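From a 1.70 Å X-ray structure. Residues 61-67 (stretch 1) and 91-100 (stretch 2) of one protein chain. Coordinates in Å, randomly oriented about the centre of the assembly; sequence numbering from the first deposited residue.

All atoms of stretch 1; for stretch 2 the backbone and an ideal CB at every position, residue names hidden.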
# COMPACT_ATOMS: atom_id res chain seq x y z
N PHE B 61 1.13 -8.19 6.40
CA PHE B 61 0.46 -6.92 6.65
C PHE B 61 -0.19 -6.38 5.38
O PHE B 61 0.43 -6.38 4.31
CB PHE B 61 1.49 -5.93 7.21
CG PHE B 61 0.98 -4.52 7.34
CD1 PHE B 61 -0.21 -4.25 8.01
CD2 PHE B 61 1.71 -3.46 6.83
CE1 PHE B 61 -0.67 -2.95 8.17
CE2 PHE B 61 1.27 -2.14 6.98
CZ PHE B 61 0.08 -1.89 7.65
N ALA B 62 -1.42 -5.89 5.51
CA ALA B 62 -2.16 -5.35 4.38
C ALA B 62 -1.39 -4.30 3.59
O ALA B 62 -1.47 -4.23 2.37
CB ALA B 62 -3.50 -4.78 4.86
N GLY B 63 -0.63 -3.47 4.31
CA GLY B 63 0.15 -2.44 3.65
C GLY B 63 1.29 -3.01 2.84
O GLY B 63 1.63 -2.50 1.77
N SER B 64 1.91 -4.07 3.34
CA SER B 64 3.01 -4.70 2.63
C SER B 64 2.47 -5.40 1.39
O SER B 64 3.08 -5.34 0.33
CB SER B 64 3.75 -5.69 3.53
OG SER B 64 4.40 -5.01 4.59
N ILE B 65 1.33 -6.07 1.54
CA ILE B 65 0.71 -6.76 0.42
C ILE B 65 0.49 -5.74 -0.70
O ILE B 65 0.89 -5.96 -1.84
CB ILE B 65 -0.65 -7.38 0.84
CG1 ILE B 65 -0.41 -8.54 1.81
CG2 ILE B 65 -1.41 -7.87 -0.39
CD1 ILE B 65 -1.68 -9.19 2.33
N TYR B 66 -0.14 -4.62 -0.38
CA TYR B 66 -0.40 -3.58 -1.37
C TYR B 66 0.89 -3.04 -1.98
O TYR B 66 1.01 -2.90 -3.20
CB TYR B 66 -1.14 -2.40 -0.74
CG TYR B 66 -1.35 -1.24 -1.70
CD1 TYR B 66 -2.49 -1.17 -2.51
CD2 TYR B 66 -0.40 -0.22 -1.81
CE1 TYR B 66 -2.68 -0.11 -3.39
CE2 TYR B 66 -0.58 0.84 -2.69
CZ TYR B 66 -1.72 0.89 -3.48
OH TYR B 66 -1.92 1.95 -4.33
N THR B 67 1.86 -2.74 -1.13
CA THR B 67 3.11 -2.19 -1.62
C THR B 67 3.84 -3.11 -2.58
O THR B 67 4.31 -2.66 -3.62
CB THR B 67 4.05 -1.83 -0.46
OG1 THR B 67 3.44 -0.80 0.34
CG2 THR B 67 5.38 -1.31 -1.00
N UNK B 91 3.88 6.78 -12.74
CA UNK B 91 3.18 7.14 -11.51
C UNK B 91 1.84 6.43 -11.40
O UNK B 91 1.07 6.40 -12.36
CB UNK B 91 2.97 8.65 -11.44
N UNK B 92 1.56 5.84 -10.25
CA UNK B 92 0.29 5.15 -10.06
C UNK B 92 -0.78 6.22 -9.83
O UNK B 92 -0.66 7.05 -8.92
CB UNK B 92 0.36 4.16 -8.89
N UNK B 93 -1.83 6.19 -10.65
CA UNK B 93 -2.91 7.17 -10.53
C UNK B 93 -4.03 6.69 -9.62
O UNK B 93 -4.52 7.44 -8.79
CB UNK B 93 -3.48 7.50 -11.91
N UNK B 94 -4.45 5.44 -9.80
CA UNK B 94 -5.51 4.90 -8.98
C UNK B 94 -5.39 3.39 -8.92
O UNK B 94 -4.89 2.75 -9.85
CB UNK B 94 -6.88 5.32 -9.52
N UNK B 95 -5.85 2.82 -7.82
CA UNK B 95 -5.76 1.38 -7.67
C UNK B 95 -6.85 0.85 -6.77
O UNK B 95 -7.38 1.56 -5.91
CB UNK B 95 -4.39 0.98 -7.12
N UNK B 96 -7.19 -0.41 -7.00
CA UNK B 96 -8.20 -1.10 -6.22
C UNK B 96 -7.58 -2.41 -5.78
O UNK B 96 -6.97 -3.11 -6.59
CB UNK B 96 -9.49 -1.32 -7.01
N UNK B 97 -7.73 -2.76 -4.51
CA UNK B 97 -7.17 -4.01 -4.01
C UNK B 97 -8.19 -4.75 -3.16
O UNK B 97 -8.94 -4.15 -2.40
CB UNK B 97 -5.90 -3.75 -3.20
N UNK B 98 -8.24 -6.07 -3.34
CA UNK B 98 -9.15 -6.91 -2.57
C UNK B 98 -8.31 -7.97 -1.87
O UNK B 98 -7.46 -8.61 -2.49
CB UNK B 98 -10.22 -7.54 -3.46
N UNK B 99 -8.53 -8.13 -0.57
CA UNK B 99 -7.81 -9.12 0.20
C UNK B 99 -8.72 -10.33 0.36
O UNK B 99 -9.76 -10.25 1.01
CB UNK B 99 -7.37 -8.56 1.56
N UNK B 100 -8.31 -11.45 -0.22
CA UNK B 100 -9.10 -12.68 -0.20
C UNK B 100 -8.79 -13.63 0.95
O UNK B 100 -9.70 -14.21 1.55
CB UNK B 100 -8.90 -13.43 -1.52

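Stretch 1 enters its helix at A62 and offers three side chains to the other stretch: the methyl of A62, the branched I65 and the long ring of Y66. Stretch 2 is extended and runs at 129° to the helix, so its alternate CA-to-CB bonds should set the pattern of contact.

Position 91 is extended and out of reach, with no helix atom near its ideal CB, so the contact leaves it free; it is V91, a branched residue well suited to a strand.

At position 92 the CA-to-CB bond points toward the helix, but no atom of stretch 1 lies within 5.5 Å of the ideal CB. Only a side chain with some length can close that gap, and the nearest target is the tip of Y66; leucine, methionine or a polar partner for the hydroxyl would all be reasonable. The residue is L92, whose chi1 t, chi2 p rotamer brings CD2 to 3.2 Å from Y66 OH and 4.3 Å from Y66 CZ.

Position 93 departs from the extended pattern, with psi near -46°, and is out of reach; a small residue is one of many that would do, and A93 is found. Position 94 points away, and stretch 1 sets no demand; it is D94.

Position 95 points toward the helix with its ideal CB 3.8 Å from Y66 OH. So little room remains along this direction that a small side chain is the simplest answer: alanine, perhaps serine. A95 places its methyl near the plane of the Y66 ring, at the edge, with CB 4.2 Å from Y66 CE1.

Position 96 points away, so a polar or aromatic residue is as acceptable as any; H96 accepts a hydrogen bond at NE2 from NH2 of the residue at 98, 3.3 Å away.

Position 97 points toward the helix, its ideal CB 4.3 Å from Y66 CD1. The CA of position 97 and the CA of Y66 are 7.3 Å apart. Apolar surface from I65 and Y66 lies beyond, which favours isoleucine, leucine or valine. I97 extends with both chi angles t, so that CD1 reaches Y66 CA at 3.8 Å and I65 CG2 at 4.2 Å.

Position 98 is out of reach, and a long polar chain would be at no disadvantage; R98 supplies the donor to H96.

Position 99 points toward the helix, yet its ideal CB touches nothing there. The CA atoms of 99 and A62 are 8.0 Å apart, and A62 O is a possible acceptor. A long side chain with a donor at its end, such as tyrosine or lysine, could span the distance. Y99, in rotamer m, does so: its OH donates to A62 O at 2.8 Å, while CZ lies 3.7 Å from A62 CB and CE2 3.8 Å from I65 CG2. One residue thus combines apolar packing with a polar anchor.

Position 100 leaves the strand and is out of reach; it is L100.

Stretch 2, residues 91-100: VLADAHIRYL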
# COMPACT_ATOMS: atom_id res chain seq x y z
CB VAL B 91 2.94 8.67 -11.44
CG1 VAL B 91 2.33 9.05 -10.11
CG2 VAL B 91 4.25 9.41 -11.66
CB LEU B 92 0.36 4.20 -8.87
CG LEU B 92 -0.92 3.44 -8.49
CD1 LEU B 92 -1.35 2.51 -9.62
CD2 LEU B 92 -0.65 2.63 -7.23
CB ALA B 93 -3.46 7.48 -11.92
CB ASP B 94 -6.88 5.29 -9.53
CG ASP B 94 -7.09 4.85 -10.96
OD1 ASP B 94 -6.42 5.40 -11.86
OD2 ASP B 94 -7.92 3.94 -11.19
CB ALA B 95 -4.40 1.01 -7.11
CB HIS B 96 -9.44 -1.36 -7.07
CG HIS B 96 -10.49 -2.16 -6.36
ND1 HIS B 96 -10.96 -1.82 -5.11
CD2 HIS B 96 -11.17 -3.27 -6.73
CE1 HIS B 96 -11.88 -2.70 -4.74
NE2 HIS B 96 -12.02 -3.59 -5.71
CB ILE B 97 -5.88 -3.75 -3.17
CG1 ILE B 97 -5.28 -5.08 -2.70
CG2 ILE B 97 -6.20 -2.87 -1.97
CD1 ILE B 97 -3.87 -4.97 -2.13
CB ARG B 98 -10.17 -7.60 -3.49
CG ARG B 98 -10.96 -6.64 -4.37
CD ARG B 98 -12.08 -7.36 -5.12
NE ARG B 98 -13.17 -7.73 -4.22
CZ ARG B 98 -14.06 -6.87 -3.74
NH1 ARG B 98 -15.02 -7.29 -2.93
NH2 ARG B 98 -14.01 -5.58 -4.08
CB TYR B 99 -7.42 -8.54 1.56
CG TYR B 99 -6.53 -7.32 1.48
CD1 TYR B 99 -7.08 -6.04 1.36
CD2 TYR B 99 -5.15 -7.44 1.55
CE1 TYR B 99 -6.26 -4.90 1.32
CE2 TYR B 99 -4.33 -6.32 1.50
CZ TYR B 99 -4.88 -5.06 1.39
OH TYR B 99 -4.06 -3.96 1.36
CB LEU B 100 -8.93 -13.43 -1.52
CG LEU B 100 -9.22 -12.64 -2.80
CD1 LEU B 100 -8.96 -13.53 -4.00
CD2 LEU B 100 -10.65 -12.15 -2.79
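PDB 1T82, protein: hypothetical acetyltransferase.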